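Local coordinates for uncharacterized protein (Bacteroides ovatus, PDB 3P02) that is of unknown function but joins an N-terminal E-set-like domain to a BT_3044-like C-terminal domain, both built mainly of beta strands, at residues R55-L66 against A123-D131; V221-I232 against Y244-S252. One frame throughout, in Å; residues are numbered along the deposited sequence. Where two conformers were deposited one is given.

Interactions 1 and 2 are both antiparallel strand pairings, but they fall in different sequence-family regions and lie on opposite sides of the chain's centre, about 28 Å apart at their nearest atoms. Interaction 1 (55-66 with 123-131) joins strands distant in sequence within a mixed sheet; one face is largely apolar, the other carries serines, a lysine and waters, and a salt bridge closes one end. Interaction 2 (221-232 with 244-252) pairs the two strands of a hairpin in the long antiparallel C-terminal sheet. Its regular pairing is shorter, its core rests on selenomethionine, proline and tyrosine, and its one cross-strand salt bridge, a loose one, lies at the exposed end.

Interaction 1: R55-L66 against A123-D131; sequences RLVSFSLRDDTL and ALPLKVCED. With EDO (1,2-ethanediol), chain E.
Glu130 OE2 is gripped twice, by Arg55 NE at 2.7 Å and by a water that donates to it and accepts from Leu56 N. Arg55 meets the carboxylate side-on, NE on OE2 and NH2 on OE1 (2.9 Å), both bonds nearly straight. The acid lies in line with the guanidinium plane, whereas the nitrogens reach the syn sides of its oxygens from about 30° out of the carboxylate plane. Bends at chi2 and chi3 (-70° and -81°) carry the guanidinium across to Glu130 on the neighbouring strand. Tyr136 OH also bonds OE1 and Gln11 O takes NH2, which fixes the pair further. Replacing Arg55 by alanine is likely to cost the Glu130 carboxylate its charge partner and leave it freer to turn, with the Tyr136 and water bonds remaining.

Beyond this clamp the strands run antiparallel. Ser58 and Cys129 exchange two backbone bonds, as do Ser60 and Lys127, and Arg62 N adds a bond to Pro125 O (2.9 Å) as the strand gives way to a turn. On the face shared with Glu130, Phe59 lies beside Val128, its CE1 3.5 Å from CG2. At the strand end Leu61 CD1 rests on Pro125 CD at 3.7 Å. Thr65 CB and Leu66 CG close over CB and CG of the same proline ring, packing the start of helix 65-74 against strand 122-130. The extended Lys127 runs alongside Arg62, with NZ and NH1 3.9 Å apart; the pairing of Arg62 with Asp64 probably eases the repulsion, while Lys127 NZ donates to Tyr136 O and weakly to O1 of the ethanediol. The chemistry implies a carboxylate held by arginine, Tyr136 and water at one end of the strand pair, with apolar packing next to it.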
loop_
_atom_site.group_PDB
_atom_site.type_symbol
_atom_site.label_atom_id
_atom_site.label_comp_id
_atom_site.label_asym_id
_atom_site.label_seq_id
_atom_site.Cartn_x
_atom_site.Cartn_y
_atom_site.Cartn_z
ATOM N N ARG A 55 7.809 34.108 -6.687
ATOM C CA ARG A 55 8.506 32.964 -7.287
ATOM C C ARG A 55 7.564 32.193 -8.169
ATOM O O ARG A 55 6.502 31.807 -7.692
ATOM C CB ARG A 55 9.068 32.012 -6.192
ATOM C CG ARG A 55 9.862 32.678 -5.048
ATOM C CD ARG A 55 11.212 33.245 -5.467
ATOM N NE ARG A 55 12.227 32.186 -5.521
ATOM C CZ ARG A 55 13.031 31.855 -4.514
ATOM N NH1 ARG A 55 12.972 32.512 -3.363
ATOM N NH2 ARG A 55 13.914 30.876 -4.657
ATOM N N LEU A 56 7.934 31.943 -9.437
ATOM C CA LEU A 56 7.120 31.079 -10.286
ATOM C C LEU A 56 7.799 29.699 -10.287
ATOM O O LEU A 56 8.899 29.500 -10.809
ATOM C CB LEU A 56 6.876 31.644 -11.692
ATOM C CG LEU A 56 5.882 30.858 -12.587
ATOM C CD1 LEU A 56 4.473 30.785 -11.971
ATOM C CD2 LEU A 56 5.791 31.488 -13.974
ATOM N N VAL A 57 7.145 28.762 -9.614
ATOM C CA VAL A 57 7.678 27.432 -9.379
ATOM C C VAL A 57 7.070 26.431 -10.338
ATOM O O VAL A 57 5.874 26.525 -10.622
ATOM C CB VAL A 57 7.354 27.064 -7.904
ATOM C CG1 VAL A 57 8.084 25.816 -7.494
ATOM C CG2 VAL A 57 7.735 28.215 -6.966
ATOM N N SER A 58 7.905 25.507 -10.856
ATOM C CA SER A 58 7.424 24.455 -11.749
ATOM C C SER A 58 7.589 23.096 -11.091
ATOM O O SER A 58 8.538 22.881 -10.326
ATOM C CB SER A 58 8.130 24.487 -13.102
ATOM O OG SER A 58 9.398 23.861 -13.090
ATOM N N PHE A 59 6.650 22.203 -11.377
ATOM C CA PHE A 59 6.645 20.837 -10.846
ATOM C C PHE A 59 6.549 19.900 -12.002
ATOM O O PHE A 59 5.723 20.100 -12.899
ATOM C CB PHE A 59 5.458 20.627 -9.902
ATOM C CG PHE A 59 5.399 21.633 -8.785
ATOM C CD1 PHE A 59 6.180 21.476 -7.647
ATOM C CD2 PHE A 59 4.532 22.714 -8.850
ATOM C CE1 PHE A 59 6.093 22.388 -6.593
ATOM C CE2 PHE A 59 4.477 23.647 -7.814
ATOM C CZ PHE A 59 5.261 23.480 -6.693
ATOM N N SER A 60 7.362 18.865 -11.993
ATOM C CA SER A 60 7.305 17.938 -13.096
ATOM C C SER A 60 7.583 16.551 -12.643
ATOM O O SER A 60 8.278 16.330 -11.645
ATOM C CB SER A 60 8.322 18.329 -14.167
ATOM O OG SER A 60 9.647 18.126 -13.707
ATOM N N LEU A 61 7.079 15.604 -13.430
ATOM C CA LEU A 61 7.400 14.209 -13.266
ATOM C C LEU A 61 8.893 14.085 -13.569
ATOM O O LEU A 61 9.349 14.596 -14.605
ATOM C CB LEU A 61 6.543 13.412 -14.250
ATOM C CG LEU A 61 6.876 11.939 -14.384
ATOM C CD1 LEU A 61 6.324 11.171 -13.206
ATOM C CD2 LEU A 61 6.314 11.398 -15.686
ATOM N N ARG A 62 9.670 13.499 -12.649
ATOM C CA ARG A 62 11.121 13.393 -12.825
ATOM C C ARG A 62 11.439 12.006 -13.415
ATOM O O ARG A 62 11.354 10.981 -12.737
ATOM C CB ARG A 62 11.798 13.693 -11.483
ATOM C CG ARG A 62 13.284 13.896 -11.570
ATOM C CD ARG A 62 13.741 14.983 -12.533
ATOM N NE ARG A 62 15.132 14.652 -12.856
ATOM C CZ ARG A 62 16.014 15.471 -13.415
ATOM N NH1 ARG A 62 15.685 16.741 -13.682
ATOM N NH2 ARG A 62 17.245 15.042 -13.690
ATOM N N ASP A 63 11.764 11.996 -14.720
ATOM C CA ASP A 63 11.936 10.797 -15.538
ATOM C C ASP A 63 13.120 9.875 -15.145
ATOM O O ASP A 63 13.102 8.705 -15.524
ATOM C CB ASP A 63 12.044 11.216 -17.012
ATOM C CG ASP A 63 10.789 11.920 -17.525
ATOM O OD1 ASP A 63 9.674 11.481 -17.170
ATOM O OD2 ASP A 63 10.927 12.910 -18.282
ATOM N N ASP A 64 14.139 10.373 -14.387
ATOM C CA ASP A 64 15.289 9.496 -14.045
ATOM C C ASP A 64 15.343 8.998 -12.584
ATOM O O ASP A 64 16.210 8.186 -12.234
ATOM C CB ASP A 64 16.602 10.265 -14.308
ATOM C CG ASP A 64 16.752 11.531 -13.471
ATOM O OD1 ASP A 64 15.762 11.926 -12.810
ATOM O OD2 ASP A 64 17.792 12.211 -13.604
ATOM N N THR A 65 14.453 9.511 -11.715
ATOM C CA THR A 65 14.514 9.196 -10.285
ATOM C C THR A 65 14.345 7.742 -9.947
ATOM O O THR A 65 15.141 7.208 -9.162
ATOM C CB THR A 65 13.406 9.954 -9.537
ATOM O OG1 THR A 65 13.491 11.329 -9.876
ATOM C CG2 THR A 65 13.485 9.761 -8.025
ATOM N N LEU A 66 13.312 7.105 -10.495
ATOM C CA LEU A 66 13.014 5.733 -10.108
ATOM C C LEU A 66 14.074 4.766 -10.484
ATOM O O LEU A 66 14.314 3.835 -9.701
ATOM C CB LEU A 66 11.677 5.250 -10.662
ATOM C CG LEU A 66 10.454 5.937 -10.071
ATOM C CD1 LEU A 66 9.194 5.320 -10.655
ATOM C CD2 LEU A 66 10.478 5.896 -8.515
ATOM N N ALA A 123 4.933 4.400 -7.864
ATOM C CA ALA A 123 5.504 5.607 -7.284
ATOM C C ALA A 123 5.411 6.770 -8.244
ATOM O O ALA A 123 5.499 6.603 -9.452
ATOM C CB ALA A 123 6.964 5.364 -6.869
ATOM N N LEU A 124 5.284 7.968 -7.684
ATOM C CA LEU A 124 5.208 9.205 -8.440
ATOM C C LEU A 124 6.403 10.106 -8.039
ATOM O O LEU A 124 6.421 10.648 -6.926
ATOM C CB LEU A 124 3.852 9.904 -8.176
ATOM C CG LEU A 124 3.667 11.274 -8.821
ATOM C CD1 LEU A 124 3.787 11.202 -10.367
ATOM C CD2 LEU A 124 2.328 11.913 -8.385
ATOM N N PRO A 125 7.426 10.185 -8.926
ATOM C CA PRO A 125 8.618 10.986 -8.617
ATOM C C PRO A 125 8.441 12.418 -9.132
ATOM O O PRO A 125 8.174 12.618 -10.313
ATOM C CB PRO A 125 9.732 10.213 -9.354
ATOM C CG PRO A 125 9.056 9.677 -10.598
ATOM C CD PRO A 125 7.565 9.471 -10.219
ATOM N N LEU A 126 8.536 13.416 -8.248
ATOM C CA LEU A 126 8.273 14.806 -8.626
ATOM C C LEU A 126 9.400 15.705 -8.278
ATOM O O LEU A 126 9.891 15.611 -7.156
ATOM C CB LEU A 126 7.032 15.330 -7.856
ATOM C CG LEU A 126 5.773 14.523 -7.968
ATOM C CD1 LEU A 126 4.718 15.078 -7.037
ATOM C CD2 LEU A 126 5.260 14.554 -9.385
ATOM N N LYS A 127 9.747 16.635 -9.163
ATOM C CA LYS A 127 10.801 17.582 -8.827
ATOM C C LYS A 127 10.264 18.999 -8.917
ATOM O O LYS A 127 9.464 19.297 -9.794
ATOM C CB LYS A 127 12.013 17.414 -9.779
ATOM C CG LYS A 127 13.179 18.359 -9.437
ATOM C CD LYS A 127 14.436 18.085 -10.243
ATOM C CE LYS A 127 15.543 19.000 -9.790
ATOM N NZ LYS A 127 16.774 18.842 -10.628
ATOM N N VAL A 128 10.739 19.863 -8.032
ATOM C CA VAL A 128 10.402 21.278 -8.016
ATOM C C VAL A 128 11.611 22.050 -8.573
ATOM O O VAL A 128 12.758 21.720 -8.235
ATOM C CB VAL A 128 9.926 21.782 -6.606
ATOM C CG1 VAL A 128 10.967 21.553 -5.510
ATOM C CG2 VAL A 128 9.505 23.251 -6.662
ATOM N N CYS A 129 11.343 23.075 -9.435
ATOM C CA CYS A 129 12.347 23.891 -10.121
ATOM C C CYS A 129 11.836 25.324 -10.269
ATOM O O CYS A 129 10.656 25.573 -10.071
ATOM C CB CYS A 129 12.619 23.267 -11.491
ATOM S SG CYS A 129 14.170 23.778 -12.264
ATOM N N GLU A 130 12.694 26.228 -10.689
ATOM C CA GLU A 130 12.403 27.600 -11.067
ATOM C C GLU A 130 13.060 27.757 -12.409
ATOM O O GLU A 130 14.239 27.398 -12.532
ATOM C CB GLU A 130 12.922 28.628 -10.064
ATOM C CG GLU A 130 12.130 28.681 -8.785
ATOM C CD GLU A 130 12.706 29.721 -7.860
ATOM O OE1 GLU A 130 13.725 29.436 -7.189
ATOM O OE2 GLU A 130 12.179 30.855 -7.870
ATOM N N ASP A 131 12.249 28.005 -13.453
ATOM C CA ASP A 131 12.722 28.085 -14.835
ATOM C C ASP A 131 13.303 29.464 -15.130
ATOM O O ASP A 131 14.518 29.638 -15.039
ATOM C CB ASP A 131 11.593 27.735 -15.825
ATOM C CG ASP A 131 11.178 26.266 -15.850
ATOM O OD1 ASP A 131 11.938 25.416 -15.321
ATOM O OD2 ASP A 131 10.109 25.962 -16.421
HETATM C C1 EDO E . 15.721 20.119 -13.471
HETATM O O1 EDO E . 17.058 20.416 -13.064
HETATM C C2 EDO E . 15.356 20.863 -14.746
HETATM O O2 EDO E . 13.978 20.609 -15.040
HETATM O O HOH W 1 10.909 32.275 -9.672
HETATM O O HOH W 2 9.447 27.972 -13.145
HETATM O O HOH W 3 10.275 20.701 -12.223
#

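Interaction 2: V221-I232 against Y244-S252; sequences VDSKKDLYKMKI and YSTPTYKVS
The beta hairpin formed by strands 228-234 and 242-255 brings Tyr228 opposite Tyr249 as an antiparallel hydrogen-bonded pair. Tyr228 N donates to Tyr249 O at 2.8 Å and Tyr249 N returns a bond to Tyr228 O. One step along, Lys229 and Thr248 form the non-hydrogen-bonded pair, after which the pairing slackens: Met230 N reaches Pro247 O only through a weak, bent bond (3.2 Å).

The side chains of the two tyrosines share a face of the sheet. Tyr249, its CG placed between backbone N and carbonyl carbon (chi1 73°), leans across the neighbouring strand and lays its ring beneath Tyr228 CB, a CH-pi contact with CB 3.7 Å from the ring centroid and 29° off the normal. The two rings themselves meet obliquely, their planes at 40°. Lys229 O lies at the edge of the Tyr249 ring, and the phenol OH donates to Thr217 O on strand 211-220, bridging across strand 228-234.

Selenomethionine Met230 crosses Tyr249 at about a right angle, its CG 3.4 Å from CD1. With CG anti to the carbonyl carbon and chi2 extended, SE is carried past the ring into an oblique Met-aromatic contact, 5.0 Å from the centroid and near Pro247 CB. Ile232 CG2 packs on Pro247 CD at 3.6 Å, so the proline is wedged between two side chains of the opposing strand. At the far, exposed end, Asp226 OD1 and Lys250 NZ make a loose salt bridge at 3.4 Å, doubtful because it holds for one conformer of the aspartate, and a water lies between Asp226 O and Val251 N. The alternation of hydrogen-bonded and non-hydrogen-bonded pairs, with successive residues on opposite faces, is that of an antiparallel beta hairpin, here within the extended C-terminal sheet.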
loop_
_atom_site.group_PDB
_atom_site.type_symbol
_atom_site.label_atom_id
_atom_site.label_comp_id
_atom_site.label_asym_id
_atom_site.label_seq_id
_atom_site.Cartn_x
_atom_site.Cartn_y
_atom_site.Cartn_z
ATOM N N VAL A 221 -24.714 -15.000 7.724
ATOM C CA VAL A 221 -24.795 -16.457 7.592
ATOM C C VAL A 221 -26.162 -16.936 8.133
ATOM O O VAL A 221 -26.869 -17.732 7.503
ATOM C CB VAL A 221 -23.638 -17.140 8.364
ATOM C CG1 VAL A 221 -23.833 -18.659 8.409
ATOM C CG2 VAL A 221 -22.281 -16.790 7.749
ATOM N N ASP A 222 -26.501 -16.430 9.315
ATOM C CA ASP A 222 -27.713 -16.769 10.051
ATOM C C ASP A 222 -28.259 -15.455 10.566
ATOM O O ASP A 222 -27.531 -14.720 11.247
ATOM C CB ASP A 222 -27.319 -17.740 11.177
ATOM C CG ASP A 222 -28.423 -18.182 12.124
ATOM O OD1 ASP A 222 -29.452 -17.484 12.208
ATOM O OD2 ASP A 222 -28.231 -19.203 12.813
ATOM N N SER A 223 -29.516 -15.123 10.198
ATOM C CA SER A 223 -30.140 -13.849 10.584
ATOM C C SER A 223 -30.066 -13.593 12.097
ATOM O O SER A 223 -30.033 -12.442 12.523
ATOM C CB SER A 223 -31.603 -13.825 10.141
ATOM O OG SER A 223 -32.325 -14.884 10.753
ATOM N N LYS A 224 -30.010 -14.676 12.897
ATOM C CA LYS A 224 -29.973 -14.603 14.361
ATOM C C LYS A 224 -28.575 -14.323 14.930
ATOM O O LYS A 224 -28.466 -14.063 16.132
ATOM C CB LYS A 224 -30.493 -15.914 14.967
ATOM C CG LYS A 224 -31.994 -16.138 14.794
ATOM C CD LYS A 224 -32.398 -17.455 15.437
ATOM C CE LYS A 224 -33.807 -17.859 15.071
ATOM N NZ LYS A 224 -34.192 -19.137 15.725
ATOM N N LYS A 225 -27.513 -14.406 14.092
ATOM C CA LYS A 225 -26.126 -14.258 14.562
ATOM C C LYS A 225 -25.396 -13.126 13.814
ATOM O O LYS A 225 -26.001 -12.497 12.946
ATOM C CB LYS A 225 -25.401 -15.602 14.413
ATOM C CG LYS A 225 -25.885 -16.649 15.414
ATOM C CD LYS A 225 -25.497 -18.053 15.006
ATOM C CE LYS A 225 -26.166 -19.067 15.910
ATOM N NZ LYS A 225 -25.783 -20.461 15.557
ATOM N N ASP A 226 -24.125 -12.828 14.156
ATOM C CA ASP A 226 -23.457 -11.731 13.458
ATOM C C ASP A 226 -22.262 -12.216 12.602
ATOM O O ASP A 226 -21.328 -11.449 12.357
ATOM C CB ASP A 226 -23.057 -10.573 14.394
ATOM C CG ASP A 226 -22.349 -10.923 15.686
ATOM O OD1 ASP A 226 -22.293 -12.114 16.028
ATOM O OD2 ASP A 226 -21.900 -9.989 16.388
ATOM N N LEU A 227 -22.332 -13.461 12.096
ATOM C CA LEU A 227 -21.338 -13.979 11.151
ATOM C C LEU A 227 -21.767 -13.499 9.770
ATOM O O LEU A 227 -22.972 -13.488 9.460
ATOM C CB LEU A 227 -21.252 -15.515 11.180
ATOM C CG LEU A 227 -20.376 -16.191 12.231
ATOM C CD1 LEU A 227 -21.027 -16.141 13.612
ATOM C CD2 LEU A 227 -20.186 -17.672 11.874
ATOM N N TYR A 228 -20.814 -13.112 8.938
ATOM C CA TYR A 228 -21.102 -12.652 7.590
ATOM C C TYR A 228 -20.443 -13.542 6.556
ATOM O O TYR A 228 -19.355 -14.063 6.787
ATOM C CB TYR A 228 -20.663 -11.205 7.408
ATOM C CG TYR A 228 -21.602 -10.239 8.089
ATOM C CD1 TYR A 228 -22.732 -9.760 7.434
ATOM C CD2 TYR A 228 -21.421 -9.887 9.423
ATOM C CE1 TYR A 228 -23.642 -8.923 8.081
ATOM C CE2 TYR A 228 -22.347 -9.090 10.094
ATOM C CZ TYR A 228 -23.443 -8.591 9.411
ATOM O OH TYR A 228 -24.347 -7.790 10.069
ATOM N N LYS A 229 -21.123 -13.723 5.423
ATOM C CA LYS A 229 -20.641 -14.562 4.320
ATOM C C LYS A 229 -19.498 -13.875 3.559
ATOM O O LYS A 229 -19.401 -12.638 3.494
ATOM C CB LYS A 229 -21.787 -14.818 3.303
ATOM C CG LYS A 229 -22.926 -15.659 3.843
ATOM C CD LYS A 229 -24.045 -15.780 2.780
ATOM C CE LYS A 229 -25.319 -16.206 3.436
ATOM N NZ LYS A 229 -26.383 -16.384 2.420
HETATM N N MSE A 230 -18.672 -14.713 2.938
HETATM C CA MSE A 230 -17.581 -14.297 2.063
HETATM C C MSE A 230 -17.585 -15.128 0.810
HETATM O O MSE A 230 -18.217 -16.198 0.747
HETATM C CB MSE A 230 -16.236 -14.477 2.773
HETATM C CG MSE A 230 -16.139 -13.640 4.039
HETATM SE SE MSE A 230 -14.381 -13.718 4.773
HETATM C CE MSE A 230 -13.535 -12.680 3.334
ATOM N N LYS A 231 -16.864 -14.633 -0.194
ATOM C CA LYS A 231 -16.520 -15.398 -1.389
ATOM C C LYS A 231 -15.000 -15.546 -1.380
ATOM O O LYS A 231 -14.303 -14.636 -0.930
ATOM C CB LYS A 231 -17.004 -14.720 -2.675
ATOM C CG LYS A 231 -18.533 -14.705 -2.772
ATOM C CD LYS A 231 -19.034 -13.934 -3.981
ATOM C CE LYS A 231 -20.543 -13.848 -4.007
ATOM N NZ LYS A 231 -21.026 -13.050 -5.164
ATOM N N ILE A 232 -14.503 -16.659 -1.888
ATOM C CA ILE A 232 -13.073 -16.905 -2.038
ATOM C C ILE A 232 -12.844 -17.510 -3.425
ATOM O O ILE A 232 -13.594 -18.411 -3.838
ATOM C CB ILE A 232 -12.479 -17.796 -0.892
ATOM C CG1 ILE A 232 -10.928 -17.766 -0.946
ATOM C CG2 ILE A 232 -13.052 -19.258 -0.932
ATOM C CD1 ILE A 232 -10.225 -18.500 0.280
ATOM N N TYR A 244 -12.888 -25.804 -0.081
ATOM C CA TYR A 244 -13.796 -26.756 0.552
ATOM C C TYR A 244 -14.832 -26.080 1.440
ATOM O O TYR A 244 -15.700 -26.767 1.991
ATOM C CB TYR A 244 -13.019 -27.812 1.353
ATOM C CG TYR A 244 -12.128 -28.625 0.454
ATOM C CD1 TYR A 244 -12.660 -29.567 -0.415
ATOM C CD2 TYR A 244 -10.748 -28.434 0.452
ATOM C CE1 TYR A 244 -11.844 -30.306 -1.270
ATOM C CE2 TYR A 244 -9.917 -29.172 -0.390
ATOM C CZ TYR A 244 -10.471 -30.119 -1.245
ATOM O OH TYR A 244 -9.679 -30.871 -2.085
ATOM N N SER A 245 -14.709 -24.754 1.643
ATOM C CA SER A 245 -15.704 -24.038 2.419
ATOM C C SER A 245 -15.661 -22.577 2.134
ATOM O O SER A 245 -14.576 -22.008 1.954
ATOM C CB SER A 245 -15.537 -24.251 3.923
ATOM O OG SER A 245 -14.222 -23.945 4.329
ATOM N N THR A 246 -16.842 -21.958 2.102
ATOM C CA THR A 246 -16.848 -20.507 1.909
ATOM C C THR A 246 -16.492 -19.879 3.248
ATOM O O THR A 246 -17.085 -20.208 4.296
ATOM C CB THR A 246 -18.177 -19.982 1.352
ATOM O OG1 THR A 246 -19.204 -20.396 2.229
ATOM C CG2 THR A 246 -18.448 -20.455 -0.067
ATOM N N PRO A 247 -15.491 -18.975 3.268
ATOM C CA PRO A 247 -15.108 -18.381 4.558
ATOM C C PRO A 247 -16.212 -17.496 5.141
ATOM O O PRO A 247 -17.179 -17.118 4.458
ATOM C CB PRO A 247 -13.843 -17.559 4.223
ATOM C CG PRO A 247 -13.391 -18.025 2.876
ATOM C CD PRO A 247 -14.641 -18.466 2.167
ATOM N N THR A 248 -16.086 -17.205 6.446
ATOM C CA THR A 248 -16.999 -16.311 7.169
ATOM C C THR A 248 -16.190 -15.256 7.919
ATOM O O THR A 248 -14.984 -15.433 8.145
ATOM C CB THR A 248 -17.890 -17.067 8.156
ATOM O OG1 THR A 248 -17.048 -17.641 9.171
ATOM C CG2 THR A 248 -18.765 -18.116 7.486
ATOM N N TYR A 249 -16.831 -14.163 8.309
ATOM C CA TYR A 249 -16.112 -13.181 9.115
ATOM C C TYR A 249 -17.026 -12.530 10.112
ATOM O O TYR A 249 -18.263 -12.533 9.966
ATOM C CB TYR A 249 -15.395 -12.108 8.278
ATOM C CG TYR A 249 -16.308 -11.089 7.628
ATOM C CD1 TYR A 249 -17.050 -11.409 6.496
ATOM C CD2 TYR A 249 -16.382 -9.787 8.108
ATOM C CE1 TYR A 249 -17.831 -10.455 5.850
ATOM C CE2 TYR A 249 -17.170 -8.818 7.469
ATOM C CZ TYR A 249 -17.902 -9.165 6.347
ATOM O OH TYR A 249 -18.726 -8.244 5.744
ATOM N N LYS A 250 -16.390 -11.966 11.137
ATOM C CA LYS A 250 -17.041 -11.178 12.166
ATOM C C LYS A 250 -16.257 -9.905 12.331
ATOM O O LYS A 250 -15.020 -9.903 12.206
ATOM C CB LYS A 250 -17.122 -11.933 13.494
ATOM C CG LYS A 250 -18.065 -13.132 13.485
ATOM C CD LYS A 250 -18.260 -13.700 14.902
ATOM C CE LYS A 250 -19.271 -12.913 15.705
ATOM N NZ LYS A 250 -19.381 -13.407 17.104
ATOM N N VAL A 251 -16.976 -8.822 12.555
ATOM C CA VAL A 251 -16.396 -7.490 12.764
ATOM C C VAL A 251 -16.936 -6.986 14.067
ATOM O O VAL A 251 -18.159 -6.977 14.242
ATOM C CB VAL A 251 -16.682 -6.468 11.630
ATOM C CG1 VAL A 251 -16.072 -5.107 11.959
ATOM C CG2 VAL A 251 -16.168 -6.936 10.294
ATOM N N SER A 252 -16.067 -6.499 14.957
ATOM C CA SER A 252 -16.487 -5.907 16.235
ATOM C C SER A 252 -15.525 -4.815 16.623
ATOM O O SER A 252 -14.382 -4.791 16.159
ATOM C CB SER A 252 -16.532 -6.953 17.351
ATOM O OG SER A 252 -15.280 -7.613 17.447
HETATM O O HOH W 4 -19.918 -9.281 13.006
HETATM O O HOH W 5 -19.209 -9.529 16.015
#